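Local coordinates for maltose/maltodextrin-binding protein (Thermus thermophilus, PDB 2GH9), which binds maltotriose and probably serves as the sugar-capturing component of a bacterial maltodextrin uptake system, at residues L135-K140 and L227-N232; W235-Y240 and F247-F252; A298-Q301 and I306-S309. One frame throughout, in Å; residues are numbered along the deposited sequence.

Interaction 1: L135-K140 and L227-N232; sequences LALAQK and LAMILN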
ATOM      1  N   LEU A 135      -9.327   2.221  22.585  1.00 30.45           N
ATOM      2  CA  LEU A 135     -10.540   1.443  22.706  1.00 31.16           C
ATOM      3  C   LEU A 135     -11.655   2.240  23.354  1.00 31.65           C
ATOM      4  O   LEU A 135     -12.762   2.300  22.818  1.00 31.82           O
ATOM      5  CB  LEU A 135     -10.288   0.146  23.483  1.00 31.18           C
ATOM      6  CG  LEU A 135     -11.490  -0.792  23.639  1.00 30.75           C
ATOM      7  CD1 LEU A 135     -12.148  -1.118  22.288  1.00 26.67           C
ATOM      8  CD2 LEU A 135     -11.050  -2.067  24.385  1.00 31.12           C
ATOM      9  N   ALA A 136     -11.347   2.869  24.483  1.00 32.32           N
ATOM     10  CA  ALA A 136     -12.326   3.666  25.232  1.00 33.06           C
ATOM     11  C   ALA A 136     -12.871   4.831  24.397  1.00 33.63           C
ATOM     12  O   ALA A 136     -14.081   5.063  24.354  1.00 34.35           O
ATOM     13  CB  ALA A 136     -11.711   4.185  26.526  1.00 32.81           C
ATOM     14  N   LEU A 137     -11.967   5.535  23.721  1.00 33.92           N
ATOM     15  CA  LEU A 137     -12.318   6.623  22.812  1.00 33.61           C
ATOM     16  C   LEU A 137     -13.176   6.164  21.627  1.00 33.78           C
ATOM     17  O   LEU A 137     -14.199   6.784  21.330  1.00 33.55           O
ATOM     18  CB  LEU A 137     -11.048   7.283  22.294  1.00 33.78           C
ATOM     19  CG  LEU A 137     -11.130   8.514  21.398  1.00 34.19           C
ATOM     20  CD1 LEU A 137     -11.864   9.650  22.110  1.00 33.68           C
ATOM     21  CD2 LEU A 137      -9.713   8.950  20.970  1.00 33.62           C
ATOM     22  N   ALA A 138     -12.754   5.096  20.946  1.00 33.67           N
ATOM     23  CA  ALA A 138     -13.439   4.623  19.750  1.00 34.04           C
ATOM     24  C   ALA A 138     -14.873   4.199  20.071  1.00 34.35           C
ATOM     25  O   ALA A 138     -15.790   4.468  19.306  1.00 33.10           O
ATOM     26  CB  ALA A 138     -12.663   3.454  19.099  1.00 33.49           C
ATOM     27  N   GLN A 139     -15.049   3.513  21.198  1.00 35.36           N
ATOM     28  CA  GLN A 139     -16.380   3.072  21.625  1.00 36.34           C
ATOM     29  C   GLN A 139     -17.257   4.271  22.001  1.00 37.58           C
ATOM     30  O   GLN A 139     -18.448   4.300  21.655  1.00 38.16           O
ATOM     31  CB  GLN A 139     -16.285   2.078  22.791  1.00 35.88           C
ATOM     32  CG  GLN A 139     -15.878   0.648  22.345  1.00 36.10           C
ATOM     33  CD  GLN A 139     -15.521  -0.256  23.504  1.00 35.46           C
ATOM     34  OE1 GLN A 139     -15.171   0.212  24.585  1.00 36.02           O
ATOM     35  NE2 GLN A 139     -15.573  -1.553  23.277  1.00 35.70           N
ATOM     36  N   LYS A 140     -16.653   5.239  22.692  1.00 38.72           N
ATOM     37  CA  LYS A 140     -17.325   6.476  23.096  1.00 39.69           C
ATOM     38  C   LYS A 140     -17.865   7.267  21.910  1.00 40.48           C
ATOM     39  O   LYS A 140     -18.990   7.785  21.955  1.00 40.52           O
ATOM     40  CB  LYS A 140     -16.370   7.378  23.885  1.00 39.94           C
ATOM     41  CG  LYS A 140     -17.006   8.705  24.328  1.00 39.74           C
ATOM     42  CD  LYS A 140     -16.020   9.622  25.017  1.00 41.01           C
ATOM     43  CE  LYS A 140     -16.587  11.047  25.162  1.00 42.94           C
ATOM     44  NZ  LYS A 140     -16.723  11.807  23.835  1.00 44.56           N
ATOM     45  N   LEU A 227     -16.364  10.129  10.962  1.00 30.87           N
ATOM     46  CA  LEU A 227     -15.469   9.088  11.489  1.00 29.86           C
ATOM     47  C   LEU A 227     -14.221   9.630  12.182  1.00 29.35           C
ATOM     48  O   LEU A 227     -13.388  10.317  11.579  1.00 29.33           O
ATOM     49  CB  LEU A 227     -15.084   8.107  10.382  1.00 30.67           C
ATOM     50  CG  LEU A 227     -14.112   6.962  10.743  1.00 30.16           C
ATOM     51  CD1 LEU A 227     -14.672   6.024  11.802  1.00 30.15           C
ATOM     52  CD2 LEU A 227     -13.720   6.212   9.483  1.00 28.87           C
ATOM     53  N   ALA A 228     -14.100   9.289  13.462  1.00 27.56           N
ATOM     54  CA  ALA A 228     -13.031   9.764  14.305  1.00 27.41           C
ATOM     55  C   ALA A 228     -11.643   9.284  13.859  1.00 26.45           C
ATOM     56  O   ALA A 228     -10.706  10.071  13.755  1.00 25.44           O
ATOM     57  CB  ALA A 228     -13.293   9.308  15.768  1.00 27.36           C
ATOM     58  N   MET A 229     -11.538   7.980  13.636  1.00 26.62           N
ATOM     59  CA  MET A 229     -10.264   7.320  13.350  1.00 26.04           C
ATOM     60  C   MET A 229     -10.415   6.298  12.222  1.00 25.35           C
ATOM     61  O   MET A 229     -11.400   5.564  12.150  1.00 26.18           O
ATOM     62  CB  MET A 229      -9.724   6.641  14.619  1.00 26.38           C
ATOM     63  CG  MET A 229      -9.227   7.621  15.657  1.00 25.85           C
ATOM     64  SD  MET A 229      -8.791   7.012  17.303  1.00 25.21           S
ATOM     65  CE  MET A 229     -10.417   6.631  17.983  1.00 23.84           C
ATOM     66  N   ILE A 230      -9.426   6.268  11.331  1.00 24.36           N
ATOM     67  CA  ILE A 230      -9.350   5.259  10.289  1.00 23.28           C
ATOM     68  C   ILE A 230      -7.934   4.669  10.242  1.00 22.05           C
ATOM     69  O   ILE A 230      -6.973   5.334  10.551  1.00 22.39           O
ATOM     70  CB  ILE A 230      -9.736   5.863   8.903  1.00 23.80           C
ATOM     71  CG1 ILE A 230     -10.046   4.768   7.882  1.00 22.29           C
ATOM     72  CG2 ILE A 230      -8.658   6.853   8.416  1.00 21.90           C
ATOM     73  CD1 ILE A 230     -10.495   5.311   6.485  1.00 22.63           C
ATOM     74  N   LEU A 231      -7.837   3.413   9.866  1.00 22.06           N
ATOM     75  CA  LEU A 231      -6.580   2.792   9.515  1.00 21.58           C
ATOM     76  C   LEU A 231      -6.516   2.880   7.983  1.00 21.20           C
ATOM     77  O   LEU A 231      -7.256   2.187   7.278  1.00 22.45           O
ATOM     78  CB  LEU A 231      -6.539   1.345   9.998  1.00 21.59           C
ATOM     79  CG  LEU A 231      -5.240   0.573   9.764  1.00 21.70           C
ATOM     80  CD1 LEU A 231      -4.014   1.208  10.468  1.00 21.49           C
ATOM     81  CD2 LEU A 231      -5.396  -0.881  10.171  1.00 22.61           C
ATOM     82  N   ASN A 232      -5.661   3.770   7.483  1.00 20.32           N
ATOM     83  CA  ASN A 232      -5.492   3.975   6.041  1.00 19.79           C
ATOM     84  C   ASN A 232      -4.109   4.601   5.751  1.00 18.81           C
ATOM     85  O   ASN A 232      -3.396   4.989   6.664  1.00 17.70           O
ATOM     86  CB  ASN A 232      -6.617   4.879   5.518  1.00 19.51           C
ATOM     87  CG  ASN A 232      -6.911   4.667   4.042  1.00 20.73           C
ATOM     88  OD1 ASN A 232      -6.323   3.795   3.385  1.00 17.88           O
ATOM     89  ND2 ASN A 232      -7.868   5.440   3.519  1.00 20.13           N
TER
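Met229 sends CG out beside its own backbone N, opposite the carbonyl carbon (chi1 -71°), runs on extended to SD and then bends at the sulfur (chi3 -72°), a turn that lays the terminal methyl CE against Leu137 and Ala138 of helix 131-141. The contact belongs to the alpha/beta layering of a periplasmic binding protein lobe, in which a helix packs over a mixed four-stranded sheet; strand 227-232 is an inner strand there, between 149-150 and 116-120.

No hydrogen bond joins the two segments, and the contact is small and apolar. With CG anti to the backbone N (chi1 -176°), Leu137 meets the methionine through CD2, 3.8 Å from Met229 CE, and its CG lies just behind. The methionine slants across the leucine, touching it with its end. Methionine suits this place because a long, unbranched, flexible side chain can reach from the strand to the helix surface; the closest CA atoms, those of Ala138 and Ala228, are 7.5 Å apart. Phe149, Leu117 and Tyr119 of the adjoining strands also pack on this side chain. Alanine suits position 138 for a complementary reason: a lone methyl group leaves room for the methionine tip to approach the helix backbone, and Phe149 and Leu208 also pack on that methyl. Met229 CE lies 4.0 Å from both CA and CB of Ala138.

Interaction 2: W235-Y240 and F247-F252; sequences WALGDY and FGIAPF. With GLC (alpha-D-glucopyranose), chain B; GLC (alpha-D-glucopyranose), chain C.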
ATOM      1  N   TRP A 235      -2.143   7.483   0.297  1.00 19.93           N
ATOM      2  CA  TRP A 235      -2.934   7.533  -0.929  1.00 20.51           C
ATOM      3  C   TRP A 235      -4.307   8.165  -0.764  1.00 20.74           C
ATOM      4  O   TRP A 235      -4.925   8.537  -1.769  1.00 21.73           O
ATOM      5  CB  TRP A 235      -3.130   6.121  -1.528  1.00 19.97           C
ATOM      6  CG  TRP A 235      -3.709   5.162  -0.562  1.00 19.83           C
ATOM      7  CD1 TRP A 235      -5.033   4.987  -0.246  1.00 19.50           C
ATOM      8  CD2 TRP A 235      -2.975   4.260   0.256  1.00 18.40           C
ATOM      9  NE1 TRP A 235      -5.156   4.016   0.736  1.00 20.87           N
ATOM     10  CE2 TRP A 235      -3.904   3.559   1.055  1.00 17.48           C
ATOM     11  CE3 TRP A 235      -1.608   3.975   0.397  1.00 20.05           C
ATOM     12  CZ2 TRP A 235      -3.513   2.565   1.952  1.00 19.09           C
ATOM     13  CZ3 TRP A 235      -1.226   2.986   1.284  1.00 19.10           C
ATOM     14  CH2 TRP A 235      -2.180   2.304   2.060  1.00 19.24           C
ATOM     15  N   ALA A 236      -4.803   8.228   0.477  1.00 21.35           N
ATOM     16  CA  ALA A 236      -6.150   8.725   0.788  1.00 21.41           C
ATOM     17  C   ALA A 236      -6.144  10.225   1.163  1.00 22.03           C
ATOM     18  O   ALA A 236      -7.199  10.857   1.216  1.00 21.90           O
ATOM     19  CB  ALA A 236      -6.743   7.900   1.938  1.00 20.15           C
ATOM     20  N   LEU A 237      -4.952  10.769   1.405  1.00 22.80           N
ATOM     21  CA  LEU A 237      -4.779  12.105   1.949  1.00 23.96           C
ATOM     22  C   LEU A 237      -5.152  13.218   0.990  1.00 25.29           C
ATOM     23  O   LEU A 237      -5.588  14.266   1.448  1.00 24.90           O
ATOM     24  CB  LEU A 237      -3.350  12.310   2.455  1.00 24.34           C
ATOM     25  CG  LEU A 237      -2.991  11.480   3.683  1.00 24.16           C
ATOM     26  CD1 LEU A 237      -1.566  11.729   4.184  1.00 22.94           C
ATOM     27  CD2 LEU A 237      -3.998  11.684   4.820  1.00 24.45           C
ATOM     28  N   GLY A 238      -4.995  12.986  -0.318  1.00 25.68           N
ATOM     29  CA  GLY A 238      -5.410  13.946  -1.334  1.00 26.59           C
ATOM     30  C   GLY A 238      -6.867  14.342  -1.145  1.00 27.49           C
ATOM     31  O   GLY A 238      -7.189  15.531  -1.071  1.00 26.64           O
ATOM     32  N   ASP A 239      -7.726  13.333  -1.036  1.00 27.97           N
ATOM     33  CA  ASP A 239      -9.163  13.548  -0.851  1.00 29.30           C
ATOM     34  C   ASP A 239      -9.510  14.083   0.531  1.00 29.40           C
ATOM     35  O   ASP A 239     -10.470  14.839   0.653  1.00 30.00           O
ATOM     36  CB  ASP A 239      -9.947  12.276  -1.142  1.00 29.69           C
ATOM     37  CG  ASP A 239      -9.812  11.816  -2.586  1.00 32.33           C
ATOM     38  OD1 ASP A 239      -9.952  12.667  -3.488  1.00 34.11           O
ATOM     39  OD2 ASP A 239      -9.600  10.600  -2.827  1.00 35.25           O
ATOM     40  N   TYR A 240      -8.721  13.732   1.555  1.00 29.73           N
ATOM     41  CA  TYR A 240      -8.869  14.339   2.892  1.00 29.80           C
ATOM     42  C   TYR A 240      -8.437  15.814   2.938  1.00 30.60           C
ATOM     43  O   TYR A 240      -9.097  16.625   3.611  1.00 30.62           O
ATOM     44  CB  TYR A 240      -8.121  13.552   4.000  1.00 28.81           C
ATOM     45  CG  TYR A 240      -8.466  12.075   4.114  1.00 27.91           C
ATOM     46  CD1 TYR A 240      -9.594  11.539   3.477  1.00 27.17           C
ATOM     47  CD2 TYR A 240      -7.672  11.218   4.875  1.00 26.20           C
ATOM     48  CE1 TYR A 240      -9.899  10.189   3.555  1.00 27.94           C
ATOM     49  CE2 TYR A 240      -7.980   9.857   4.973  1.00 28.23           C
ATOM     50  CZ  TYR A 240      -9.092   9.352   4.309  1.00 27.60           C
ATOM     51  OH  TYR A 240      -9.412   8.018   4.383  1.00 27.36           O
ATOM     52  N   PHE A 247      -6.342  16.299   9.827  1.00 31.31           N
ATOM     53  CA  PHE A 247      -5.979  14.954  10.292  1.00 30.03           C
ATOM     54  C   PHE A 247      -4.614  14.960  10.950  1.00 29.11           C
ATOM     55  O   PHE A 247      -3.760  15.817  10.665  1.00 28.77           O
ATOM     56  CB  PHE A 247      -6.006  13.924   9.140  1.00 30.15           C
ATOM     57  CG  PHE A 247      -5.208  14.346   7.950  1.00 29.78           C
ATOM     58  CD1 PHE A 247      -5.823  14.984   6.877  1.00 30.29           C
ATOM     59  CD2 PHE A 247      -3.828  14.149   7.917  1.00 30.92           C
ATOM     60  CE1 PHE A 247      -5.074  15.418   5.776  1.00 31.56           C
ATOM     61  CE2 PHE A 247      -3.066  14.573   6.820  1.00 30.52           C
ATOM     62  CZ  PHE A 247      -3.688  15.202   5.750  1.00 30.60           C
ATOM     63  N   GLY A 248      -4.419  13.992  11.839  1.00 27.12           N
ATOM     64  CA  GLY A 248      -3.098  13.635  12.319  1.00 26.29           C
ATOM     65  C   GLY A 248      -2.760  12.203  11.906  1.00 24.76           C
ATOM     66  O   GLY A 248      -3.636  11.410  11.617  1.00 23.94           O
ATOM     67  N   ILE A 249      -1.469  11.911  11.870  1.00 24.18           N
ATOM     68  CA  ILE A 249      -0.935  10.595  11.555  1.00 23.85           C
ATOM     69  C   ILE A 249      -0.211  10.070  12.788  1.00 23.37           C
ATOM     70  O   ILE A 249       0.671  10.753  13.352  1.00 22.77           O
ATOM     71  CB  ILE A 249       0.060  10.692  10.375  1.00 23.25           C
ATOM     72  CG1 ILE A 249      -0.688  11.156   9.118  1.00 24.99           C
ATOM     73  CG2 ILE A 249       0.792   9.332  10.135  1.00 23.89           C
ATOM     74  CD1 ILE A 249       0.175  11.814   8.070  1.00 25.31           C
ATOM     75  N   ALA A 250      -0.571   8.845  13.187  1.00 22.43           N
ATOM     76  CA  ALA A 250       0.026   8.183  14.340  1.00 22.54           C
ATOM     77  C   ALA A 250       0.140   6.676  14.061  1.00 22.09           C
ATOM     78  O   ALA A 250      -0.577   6.143  13.207  1.00 21.72           O
ATOM     79  CB  ALA A 250      -0.821   8.433  15.581  1.00 21.92           C
ATOM     80  N   PRO A 251       1.057   5.985  14.773  1.00 22.62           N
ATOM     81  CA  PRO A 251       1.062   4.528  14.710  1.00 22.19           C
ATOM     82  C   PRO A 251      -0.247   3.985  15.271  1.00 22.15           C
ATOM     83  O   PRO A 251      -0.862   4.611  16.109  1.00 20.27           O
ATOM     84  CB  PRO A 251       2.258   4.099  15.577  1.00 22.62           C
ATOM     85  CG  PRO A 251       2.795   5.338  16.234  1.00 23.26           C
ATOM     86  CD  PRO A 251       2.089   6.539  15.670  1.00 22.64           C
ATOM     87  N   PHE A 252      -0.668   2.830  14.779  1.00 22.38           N
ATOM     88  CA  PHE A 252      -1.820   2.175  15.336  1.00 22.62           C
ATOM     89  C   PHE A 252      -1.381   1.542  16.650  1.00 22.55           C
ATOM     90  O   PHE A 252      -0.270   1.089  16.741  1.00 22.71           O
ATOM     91  CB  PHE A 252      -2.383   1.131  14.386  1.00 22.78           C
ATOM     92  CG  PHE A 252      -3.778   0.706  14.747  1.00 22.83           C
ATOM     93  CD1 PHE A 252      -4.876   1.475  14.350  1.00 23.83           C
ATOM     94  CD2 PHE A 252      -3.986  -0.380  15.551  1.00 22.15           C
ATOM     95  CE1 PHE A 252      -6.152   1.116  14.713  1.00 23.18           C
ATOM     96  CE2 PHE A 252      -5.270  -0.751  15.911  1.00 23.26           C
ATOM     97  CZ  PHE A 252      -6.347  -0.001  15.502  1.00 22.20           C
TER
HETATM   98  C1  GLC B   2      -3.400   0.542  -1.231  1.00 15.32           C
HETATM   99  C2  GLC B   2      -1.916   0.262  -1.370  1.00 15.94           C
HETATM  100  C3  GLC B   2      -1.715  -1.115  -2.042  1.00 16.40           C
HETATM  101  C4  GLC B   2      -2.491  -2.230  -1.359  1.00 18.11           C
HETATM  102  C5  GLC B   2      -3.951  -1.822  -1.180  1.00 17.70           C
HETATM  103  C6  GLC B   2      -4.712  -2.862  -0.349  1.00 18.26           C
HETATM  104  O2  GLC B   2      -1.309   1.269  -2.185  1.00 16.86           O
HETATM  105  O3  GLC B   2      -0.341  -1.435  -2.091  1.00 16.48           O
HETATM  106  O4  GLC B   2      -2.403  -3.438  -2.140  1.00 19.54           O
HETATM  107  O5  GLC B   2      -4.044  -0.532  -0.532  1.00 14.21           O
HETATM  108  O6  GLC B   2      -6.109  -2.880  -0.657  1.00 19.26           O
HETATM  109  C1  GLC C   1      -6.360   3.367  -4.604  1.00 20.95           C
HETATM  110  C2  GLC C   1      -4.981   3.883  -4.197  1.00 18.57           C
HETATM  111  C3  GLC C   1      -4.079   2.713  -3.855  1.00 16.80           C
HETATM  112  C4  GLC C   1      -4.727   1.877  -2.740  1.00 16.49           C
HETATM  113  C5  GLC C   1      -6.118   1.376  -3.159  1.00 18.76           C
HETATM  114  C6  GLC C   1      -6.846   0.690  -1.987  1.00 19.24           C
HETATM  115  O1  GLC C   1      -6.235   2.699  -5.858  1.00 25.38           O
HETATM  116  O2  GLC C   1      -4.412   4.706  -5.239  1.00 17.50           O
HETATM  117  O3  GLC C   1      -2.765   3.148  -3.467  1.00 17.32           O
HETATM  118  O4  GLC C   1      -3.957   0.704  -2.546  1.00 17.46           O
HETATM  119  O5  GLC C   1      -6.898   2.479  -3.617  1.00 19.78           O
HETATM  120  O6  GLC C   1      -8.174   0.271  -2.355  1.00 20.67           O
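Apolar packing joins the helical turn to the strand, chiefly through Leu237 and Phe247. Leu237 CD2 stands over one face of the Phe247 ring in a CH-pi contact, 3.7 Å from the ring centroid and 16° off its normal. The other branch, CD1, reaches the Ile249 CD1 methyl more loosely, at 4.3 Å. Phe247 brings its ring across by placing CG between backbone N and carbonyl carbon (chi1 52°), and the ring also meets Tyr240 CB obliquely. Branched leucine suits this place, since it can serve a ring and a methyl at once; Val321 packs on all three of Leu237, Phe247 and Ile249.

The polar end of Tyr240 turns away from the strand, its OH hydrogen-bonded to Asp219.

Sugar contact falls to Trp235. Two glucose units joined C1 to O4 rest on one face of its indole, inclined to it and offset toward its rim, with C1 of the chain B unit 3.7 Å above the ring plane and C4 of the chain C unit at 3.9 Å. With an alanine in its place, both sugar units would probably lose the surface they rest on, weakening the hold on maltotriose. Such aromatic-sugar packing is characteristic of the ligand cleft in maltose-binding proteins.

Interaction 3: A298-Q301 and I306-S309; sequences AFNQ and IPVS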
ATOM      1  N   ALA A 298       5.762  17.788  -5.410  1.00 25.47           N
ATOM      2  CA  ALA A 298       4.446  18.214  -5.865  1.00 25.10           C
ATOM      3  C   ALA A 298       3.391  17.141  -5.612  1.00 24.18           C
ATOM      4  O   ALA A 298       2.318  17.419  -5.077  1.00 23.07           O
ATOM      5  CB  ALA A 298       4.496  18.551  -7.346  1.00 25.74           C
ATOM      6  N   PHE A 299       3.715  15.904  -5.964  1.00 23.10           N
ATOM      7  CA  PHE A 299       2.783  14.810  -5.733  1.00 23.21           C
ATOM      8  C   PHE A 299       2.462  14.677  -4.239  1.00 21.98           C
ATOM      9  O   PHE A 299       1.321  14.485  -3.887  1.00 22.93           O
ATOM     10  CB  PHE A 299       3.354  13.508  -6.308  1.00 22.54           C
ATOM     11  CG  PHE A 299       2.359  12.373  -6.392  1.00 23.09           C
ATOM     12  CD1 PHE A 299       1.318  12.406  -7.315  1.00 21.60           C
ATOM     13  CD2 PHE A 299       2.482  11.257  -5.575  1.00 21.87           C
ATOM     14  CE1 PHE A 299       0.431  11.360  -7.427  1.00 23.63           C
ATOM     15  CE2 PHE A 299       1.571  10.168  -5.693  1.00 22.73           C
ATOM     16  CZ  PHE A 299       0.569  10.214  -6.614  1.00 21.64           C
ATOM     17  N   ASN A 300       3.454  14.786  -3.364  1.00 23.06           N
ATOM     18  CA  ASN A 300       3.209  14.697  -1.921  1.00 23.06           C
ATOM     19  C   ASN A 300       2.291  15.807  -1.463  1.00 23.70           C
ATOM     20  O   ASN A 300       1.387  15.598  -0.653  1.00 23.18           O
ATOM     21  CB  ASN A 300       4.521  14.742  -1.135  1.00 23.42           C
ATOM     22  CG  ASN A 300       4.303  14.821   0.393  1.00 22.97           C
ATOM     23  OD1 ASN A 300       4.260  15.894   0.948  1.00 22.71           O
ATOM     24  ND2 ASN A 300       4.108  13.675   1.040  1.00 20.90           N
ATOM     25  N   GLN A 301       2.514  16.999  -2.002  1.00 23.74           N
ATOM     26  CA  GLN A 301       1.744  18.163  -1.587  1.00 24.46           C
ATOM     27  C   GLN A 301       0.307  18.055  -2.043  1.00 25.05           C
ATOM     28  O   GLN A 301      -0.595  18.370  -1.274  1.00 25.81           O
ATOM     29  CB  GLN A 301       2.427  19.450  -2.054  1.00 25.11           C
ATOM     30  CG  GLN A 301       3.788  19.649  -1.370  1.00 24.90           C
ATOM     31  CD  GLN A 301       3.681  19.681   0.149  1.00 28.55           C
ATOM     32  OE1 GLN A 301       4.054  18.713   0.844  1.00 30.77           O
ATOM     33  NE2 GLN A 301       3.169  20.793   0.683  1.00 25.67           N
ATOM     34  N   ILE A 306       4.976   9.437   0.253  1.00 22.18           N
ATOM     35  CA  ILE A 306       6.268  10.003   0.672  1.00 22.96           C
ATOM     36  C   ILE A 306       7.310   9.774  -0.420  1.00 23.13           C
ATOM     37  O   ILE A 306       7.487   8.646  -0.854  1.00 23.47           O
ATOM     38  CB  ILE A 306       6.733   9.378   2.006  1.00 23.29           C
ATOM     39  CG1 ILE A 306       5.606   9.453   3.064  1.00 22.86           C
ATOM     40  CG2 ILE A 306       8.051  10.040   2.536  1.00 21.70           C
ATOM     41  CD1 ILE A 306       4.915  10.833   3.163  1.00 22.33           C
ATOM     42  N   PRO A 307       7.999  10.837  -0.882  1.00 23.55           N
ATOM     43  CA  PRO A 307       9.097  10.612  -1.856  1.00 24.05           C
ATOM     44  C   PRO A 307      10.134   9.579  -1.416  1.00 24.33           C
ATOM     45  O   PRO A 307      10.475   9.503  -0.236  1.00 24.41           O
ATOM     46  CB  PRO A 307       9.746  11.996  -1.976  1.00 24.03           C
ATOM     47  CG  PRO A 307       8.611  12.936  -1.713  1.00 23.96           C
ATOM     48  CD  PRO A 307       7.805  12.269  -0.615  1.00 23.47           C
ATOM     49  N   VAL A 308      10.610   8.765  -2.355  1.00 25.50           N
ATOM     50  CA  VAL A 308      11.725   7.865  -2.072  1.00 26.59           C
ATOM     51  C   VAL A 308      13.088   8.529  -2.423  1.00 27.50           C
ATOM     52  O   VAL A 308      14.146   7.913  -2.266  1.00 27.05           O
ATOM     53  CB  VAL A 308      11.575   6.508  -2.781  1.00 26.84           C
ATOM     54  CG1 VAL A 308      10.301   5.784  -2.264  1.00 26.47           C
ATOM     55  CG2 VAL A 308      11.533   6.691  -4.269  1.00 26.89           C
ATOM     56  N   SER A 309      13.036   9.769  -2.904  1.00 28.34           N
ATOM     57  CA  SER A 309      14.246  10.580  -3.091  1.00 29.63           C
ATOM     58  C   SER A 309      14.733  11.085  -1.732  1.00 30.08           C
ATOM     59  O   SER A 309      14.040  11.846  -1.070  1.00 28.90           O
ATOM     60  CB  SER A 309      13.954  11.760  -4.026  1.00 29.47           C
ATOM     61  OG  SER A 309      14.975  12.744  -4.003  1.00 29.35           O
TER
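Asn300 overlaps the side chain of Ile306 with its amide end and the ring of Pro307 with its root. The amide nitrogen ND2 lies 3.6 Å from Ile306 CD1, and Asn300 CB lies 4.1 Å from Pro307 CD. The ends of the asparagine and the isoleucine lie alongside each other, which sets ND2 beside the CD1 methyl. Ile306 reaches this place indirectly: its CB leaves the backbone away from the helix, and a bend farther out (chi2 -47°) swings CD1 back toward the asparagine. Val321, Val322 and Phe325 of helix 320-326 also pack on this isoleucine, consistent with an apolar residue at this place.

The segments are the end of helix 293-302 and the short strand 306-307, joined by a short connection; the strand pairs antiparallel with 104-113 at the mixed sheet of the binding protein fold. An asparagine fits beside this connection because its buried amide has a backbone mate: ND2 donates to the carbonyl O of Arg305. That bond ties the helix to the chain just before the strand, at a residue whose own side chain hydrogen-bonds a bound glucose, so Asn300 probably helps to position Arg305 as a second-shell residue.

Backbone bonds to the neighbouring strand are made by Ile306, with Ala112, and by Val308, with Ala110, so the N-H that proline lacks need not disturb the pairing between them. The Pro307 ring packs instead beside the helix, where Leu296, one turn before Asn300, also touches it, while its CD faces the asparagine CB.

From the N terminus, the chain first leaves helix 131-141 and returns to it at 227-232, so interaction 1 closes a long excursion of 86 residues. Interaction 2 follows almost at once and closes a short loop of six residues, and interaction 3, further on, one of four. The three lie in series; none encloses or crosses another. Interactions 1 and 2 share the four-stranded sheet and touch directly, Asn232 ND2 lying 3.1 Å from Tyr240 OH in a probable hydrogen bond. Interaction 3 belongs to the larger mixed sheet, its centre about 15 Å from that of interaction 2. Helix 320-326 packs on residues of both, bridging the two regions.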